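Long-range contacts in adhesion and penetration protein autotransporter (Haemophilus influenzae, PDB 3SYJ), which is probably a secreted serine protease and promotes bacterial adherence and invasion by binding directly to a host cell structure: residues I501-T506 / K550-L555; G541-T546 / L570-L576. One frame throughout, in Å; residues are numbered along the deposited sequence.

Contact 1: residues I501-T506 / K550-L555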
loop_
_atom_site.group_PDB
_atom_site.type_symbol
_atom_site.label_atom_id
_atom_site.label_comp_id
_atom_site.label_asym_id
_atom_site.label_seq_id
_atom_site.Cartn_x
_atom_site.Cartn_y
_atom_site.Cartn_z
ATOM N N ILE A 501 -14.528 33.670 15.826
ATOM C CA ILE A 501 -15.489 33.699 14.740
ATOM C C ILE A 501 -15.912 32.277 14.429
ATOM O O ILE A 501 -15.076 31.432 14.110
ATOM C CB ILE A 501 -14.923 34.397 13.516
ATOM C CG1 ILE A 501 -14.508 35.820 13.910
ATOM C CG2 ILE A 501 -15.943 34.389 12.373
ATOM C CD1 ILE A 501 -14.293 36.740 12.741
ATOM N N VAL A 502 -17.210 32.013 14.552
ATOM C CA VAL A 502 -17.738 30.655 14.422
ATOM C C VAL A 502 -19.015 30.615 13.578
ATOM O O VAL A 502 -19.563 31.654 13.208
ATOM C CB VAL A 502 -18.036 30.017 15.812
ATOM C CG1 VAL A 502 -16.800 30.088 16.719
ATOM C CG2 VAL A 502 -19.231 30.686 16.473
ATOM N N ASN A 503 -19.467 29.405 13.265
ATOM C CA ASN A 503 -20.755 29.197 12.609
ATOM C C ASN A 503 -21.466 28.041 13.277
ATOM O O ASN A 503 -21.134 26.885 13.033
ATOM C CB ASN A 503 -20.585 28.909 11.114
ATOM C CG ASN A 503 -21.910 28.619 10.422
ATOM O OD1 ASN A 503 -22.968 29.026 10.900
ATOM N ND2 ASN A 503 -21.855 27.922 9.289
ATOM N N HIS A 504 -22.436 28.351 14.128
ATOM C CA HIS A 504 -23.159 27.306 14.841
ATOM C C HIS A 504 -24.294 26.710 14.021
ATOM O O HIS A 504 -25.002 25.828 14.494
ATOM C CB HIS A 504 -23.700 27.826 16.172
ATOM C CG HIS A 504 -22.640 28.036 17.207
ATOM N ND1 HIS A 504 -22.799 28.895 18.274
ATOM C CD2 HIS A 504 -21.399 27.510 17.327
ATOM C CE1 HIS A 504 -21.704 28.875 19.013
ATOM N NE2 HIS A 504 -20.838 28.048 18.460
ATOM N N ASN A 505 -24.471 27.199 12.799
ATOM C CA ASN A 505 -25.535 26.692 11.943
ATOM C C ASN A 505 -25.165 25.329 11.369
ATOM O O ASN A 505 -24.135 25.173 10.707
ATOM C CB ASN A 505 -25.876 27.691 10.837
ATOM C CG ASN A 505 -27.223 27.405 10.185
ATOM O OD1 ASN A 505 -27.444 26.330 9.618
ATOM N ND2 ASN A 505 -28.121 28.381 10.240
ATOM N N THR A 506 -26.013 24.346 11.643
ATOM C CA THR A 506 -25.750 22.963 11.268
ATOM C C THR A 506 -26.046 22.732 9.792
ATOM O O THR A 506 -25.641 21.723 9.212
ATOM C CB THR A 506 -26.631 21.998 12.092
ATOM O OG1 THR A 506 -28.005 22.162 11.716
ATOM C CG2 THR A 506 -26.498 22.290 13.574
ATOM N N LYS A 550 -20.622 22.614 21.572
ATOM C CA LYS A 550 -21.279 23.539 20.661
ATOM C C LYS A 550 -21.037 23.070 19.237
ATOM O O LYS A 550 -20.059 22.375 18.969
ATOM C CB LYS A 550 -20.765 24.964 20.866
ATOM C CG LYS A 550 -21.143 25.536 22.223
ATOM C CD LYS A 550 -20.871 27.031 22.329
ATOM C CE LYS A 550 -21.394 27.576 23.657
ATOM N NZ LYS A 550 -21.315 29.061 23.754
ATOM N N HIS A 551 -21.932 23.438 18.329
ATOM C CA HIS A 551 -21.832 22.970 16.954
ATOM C C HIS A 551 -20.761 23.708 16.133
ATOM O O HIS A 551 -20.782 24.934 16.002
ATOM C CB HIS A 551 -23.206 23.013 16.264
ATOM C CG HIS A 551 -23.223 22.353 14.918
ATOM N ND1 HIS A 551 -22.828 21.044 14.725
ATOM C CD2 HIS A 551 -23.579 22.819 13.695
ATOM C CE1 HIS A 551 -22.940 20.735 13.444
ATOM N NE2 HIS A 551 -23.400 21.792 12.798
ATOM N N ASN A 552 -19.822 22.952 15.581
ATOM C CA ASN A 552 -18.826 23.524 14.688
ATOM C C ASN A 552 -19.296 23.428 13.233
ATOM O O ASN A 552 -18.905 22.519 12.502
ATOM C CB ASN A 552 -17.468 22.839 14.884
ATOM C CG ASN A 552 -16.323 23.601 14.235
ATOM O OD1 ASN A 552 -16.410 24.809 14.021
ATOM N ND2 ASN A 552 -15.241 22.893 13.919
ATOM N N GLY A 553 -20.145 24.369 12.825
ATOM C CA GLY A 553 -20.701 24.375 11.482
ATOM C C GLY A 553 -19.686 24.751 10.420
ATOM O O GLY A 553 -18.627 25.297 10.737
ATOM N N ARG A 554 -20.001 24.450 9.163
ATOM C CA ARG A 554 -19.067 24.707 8.072
ATOM C C ARG A 554 -18.684 26.179 8.059
ATOM O O ARG A 554 -19.550 27.050 8.067
ATOM C CB ARG A 554 -19.661 24.336 6.704
ATOM C CG ARG A 554 -20.342 22.979 6.602
ATOM C CD ARG A 554 -19.395 21.867 6.161
ATOM N NE ARG A 554 -18.399 22.318 5.194
ATOM C CZ ARG A 554 -17.267 21.665 4.952
ATOM N NH1 ARG A 554 -17.005 20.542 5.608
ATOM N NH2 ARG A 554 -16.394 22.131 4.067
ATOM N N LEU A 555 -17.384 26.446 8.034
ATOM C CA LEU A 555 -16.887 27.812 7.959
ATOM C C LEU A 555 -15.626 27.864 7.093
ATOM O O LEU A 555 -14.681 27.110 7.314
ATOM C CB LEU A 555 -16.622 28.351 9.368
ATOM C CG LEU A 555 -16.000 29.740 9.537
ATOM C CD1 LEU A 555 -16.899 30.803 8.948
ATOM C CD2 LEU A 555 -15.744 30.019 11.009
HETATM O O HOH W 1 -17.835 27.071 13.173
HETATM O O HOH W 2 -22.724 23.966 8.573
HETATM O O HOH W 3 -22.450 21.832 10.065
#
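Asn503 meets Gly553 and Arg554 through backbone and side chain. Among the direct hydrogen bonds, Asn503 ND2 donates to Arg554 O at 2.8 Å, nearly straight at 171°, with the acceptor in the amide plane; a chi1 of 177°, CG trans to the backbone N, carries the amide there. Gly553 N gives Asn503 O a weak, bent bond (2.7 Å). The other end of the amide, OD1, takes Asn505 N in an Asx turn just past strand 499-502. Waters bridge the two backbones: one accepts from Asn503 N and can donate to Gly553 O or Asn552 OD1, another accepts from Arg554 N and donates to Asn505 O (2.8 Å). Among the rings, His504 turns an edge to the opposite backbone, CD2 lying 3.0 Å from His551 O, while its NE2 bonds to Glu545. His551 lays its edge against the backbone carbons of His504 and Asn505. At the inner end Leu555 CD2 packs 4.0 Å from Val502 CA; at the other end Lys550 CD lies 3.9 Å from His504 CE1. Outward, Pro916 of the second subunit packs on Thr506 and His551. Two polar turns thus join at a corner of the beta-solenoid, beside the subunit interface.

Contact 2: residues G541-T546 / L570-L576; sequences GWFGET and LSGGTNL
Strands 542-543 and 567-575 pair in parallel as successive rungs of the passenger beta-helix, Trp542 beside Gly573 and Phe543 beside Thr574. Leu570 comes first: its CD2 touches the edge of the Phe543 ring at CE2 (3.9 Å), the two side chains crossing at about a right angle. At Gly572 the backbone N reaches Gly541 O through a water that accepts from the one and donates to the other. Gly573 N then donates to Gly541 O and Gly573 O accepts from Phe543 N, both at 3.0 Å. Lacking a side chain, Gly573 lies directly beneath Trp542, whose six-membered ring is centred 3.5 Å from Gly573 CA, only 8° off the normal: a close CH-pi contact over the face. The opposite face of the indole receives Thr546 CG2. Thr574 faces the other way, with Phe543; its CG2, trans to the carbonyl carbon, lies 4.0 Å from Phe543 CB, while its hydroxyl bonds to Lys628 N. Asn575 N continues the ladder to Phe543 O (2.8 Å, 163°). Across from Asn575 the chain passes through Gly544, whose positive phi of 108° suits glycine, and a CB there would run into Asn575 O. Last, Leu576 sets CD2 4.0 Å from Phe543 CB and 3.6 Å from Phe543 O.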
loop_
_atom_site.group_PDB
_atom_site.type_symbol
_atom_site.label_atom_id
_atom_site.label_comp_id
_atom_site.label_asym_id
_atom_site.label_seq_id
_atom_site.Cartn_x
_atom_site.Cartn_y
_atom_site.Cartn_z
ATOM N N GLY A 541 -7.266 35.809 17.380
ATOM C CA GLY A 541 -8.297 34.905 17.860
ATOM C C GLY A 541 -8.463 33.593 17.113
ATOM O O GLY A 541 -7.525 33.087 16.484
ATOM N N TRP A 542 -9.678 33.047 17.201
ATOM C CA TRP A 542 -10.022 31.754 16.617
ATOM C C TRP A 542 -10.986 31.852 15.432
ATOM O O TRP A 542 -11.872 32.712 15.406
ATOM C CB TRP A 542 -10.638 30.833 17.682
ATOM C CG TRP A 542 -9.615 30.170 18.535
ATOM C CD1 TRP A 542 -9.056 30.666 19.677
ATOM C CD2 TRP A 542 -9.007 28.896 18.309
ATOM N NE1 TRP A 542 -8.140 29.780 20.175
ATOM C CE2 TRP A 542 -8.088 28.683 19.354
ATOM C CE3 TRP A 542 -9.148 27.916 17.323
ATOM C CZ2 TRP A 542 -7.312 27.526 19.448
ATOM C CZ3 TRP A 542 -8.380 26.763 17.415
ATOM C CH2 TRP A 542 -7.470 26.581 18.470
ATOM N N PHE A 543 -10.788 30.965 14.458
ATOM C CA PHE A 543 -11.765 30.697 13.402
ATOM C C PHE A 543 -12.273 29.276 13.565
ATOM O O PHE A 543 -11.520 28.320 13.408
ATOM C CB PHE A 543 -11.137 30.855 12.018
ATOM C CG PHE A 543 -10.863 32.276 11.640
ATOM C CD1 PHE A 543 -11.904 33.125 11.306
ATOM C CD2 PHE A 543 -9.572 32.766 11.619
ATOM C CE1 PHE A 543 -11.663 34.438 10.962
ATOM C CE2 PHE A 543 -9.319 34.087 11.269
ATOM C CZ PHE A 543 -10.366 34.923 10.939
ATOM N N GLY A 544 -13.546 29.132 13.901
ATOM C CA GLY A 544 -14.107 27.816 14.136
ATOM C C GLY A 544 -14.367 27.621 15.613
ATOM O O GLY A 544 -13.714 28.236 16.458
ATOM N N GLU A 545 -15.330 26.768 15.929
ATOM C CA GLU A 545 -15.704 26.525 17.309
ATOM C C GLU A 545 -14.791 25.472 17.922
ATOM O O GLU A 545 -14.560 24.419 17.326
ATOM C CB GLU A 545 -17.161 26.077 17.385
ATOM C CG GLU A 545 -17.626 25.742 18.788
ATOM C CD GLU A 545 -17.540 26.930 19.727
ATOM O OE1 GLU A 545 -18.281 27.917 19.521
ATOM O OE2 GLU A 545 -16.728 26.874 20.675
ATOM N N THR A 546 -14.263 25.754 19.107
ATOM C CA THR A 546 -13.409 24.787 19.791
ATOM C C THR A 546 -14.164 23.994 20.855
ATOM O O THR A 546 -13.724 22.920 21.255
ATOM C CB THR A 546 -12.204 25.465 20.459
ATOM O OG1 THR A 546 -12.653 26.611 21.192
ATOM C CG2 THR A 546 -11.184 25.895 19.409
ATOM N N LEU A 570 -2.011 35.295 11.573
ATOM C CA LEU A 570 -2.907 34.546 12.445
ATOM C C LEU A 570 -2.088 33.944 13.582
ATOM O O LEU A 570 -1.249 33.067 13.358
ATOM C CB LEU A 570 -3.628 33.449 11.658
ATOM C CG LEU A 570 -4.366 33.962 10.421
ATOM C CD1 LEU A 570 -4.867 32.817 9.557
ATOM C CD2 LEU A 570 -5.512 34.866 10.836
ATOM N N SER A 571 -2.318 34.417 14.801
ATOM C CA SER A 571 -1.490 33.985 15.917
ATOM C C SER A 571 -2.299 33.252 16.972
ATOM O O SER A 571 -1.779 32.928 18.037
ATOM C CB SER A 571 -0.773 35.181 16.550
ATOM O OG SER A 571 -1.709 36.045 17.178
ATOM N N GLY A 572 -3.569 32.999 16.677
ATOM C CA GLY A 572 -4.444 32.332 17.625
ATOM C C GLY A 572 -4.692 30.882 17.256
ATOM O O GLY A 572 -3.919 29.995 17.620
ATOM N N GLY A 573 -5.768 30.627 16.523
ATOM C CA GLY A 573 -6.053 29.270 16.103
ATOM C C GLY A 573 -7.182 29.145 15.102
ATOM O O GLY A 573 -8.013 30.055 14.962
ATOM N N THR A 574 -7.191 28.019 14.391
ATOM C CA THR A 574 -8.322 27.642 13.552
ATOM C C THR A 574 -8.747 26.216 13.867
ATOM O O THR A 574 -7.910 25.343 14.097
ATOM C CB THR A 574 -8.015 27.721 12.034
ATOM O OG1 THR A 574 -6.981 26.788 11.692
ATOM C CG2 THR A 574 -7.601 29.124 11.627
ATOM N N ASN A 575 -10.056 25.992 13.886
ATOM C CA ASN A 575 -10.607 24.647 13.931
ATOM C C ASN A 575 -11.713 24.553 12.896
ATOM O O ASN A 575 -12.882 24.398 13.237
ATOM C CB ASN A 575 -11.158 24.329 15.318
ATOM C CG ASN A 575 -11.511 22.869 15.474
ATOM O OD1 ASN A 575 -12.461 22.514 16.176
ATOM N ND2 ASN A 575 -10.749 22.007 14.812
ATOM N N LEU A 576 -11.340 24.655 11.626
ATOM C CA LEU A 576 -12.318 24.868 10.569
ATOM C C LEU A 576 -12.853 23.608 9.932
ATOM O O LEU A 576 -12.100 22.795 9.402
ATOM C CB LEU A 576 -11.743 25.759 9.474
ATOM C CG LEU A 576 -11.561 27.221 9.858
ATOM C CD1 LEU A 576 -10.789 27.954 8.782
ATOM C CD2 LEU A 576 -12.905 27.863 10.092
HETATM O O HOH W 4 -5.465 33.761 14.511
#

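Both contacts involve consecutive parts of the solenoid wall, since strand 499-502 of contact 1 is the parallel neighbour of strand 542-543 in contact 2. Contact 2 is buried and regular, a ladder of backbone bonds flanked by aromatic and aliphatic groups. Contact 1 lies at a partly exposed corner, where amides, imidazoles and waters do most of the work and the second subunit comes close; contact 2 has no such neighbour. They meet directly: Ile501 O lies 2.8 Å from Gly544 N, a probable hydrogen bond, and Leu555 O packs against Leu576 CD2. Asn552 ties them further, its side chain bonding to Glu545 N and Asn575 O.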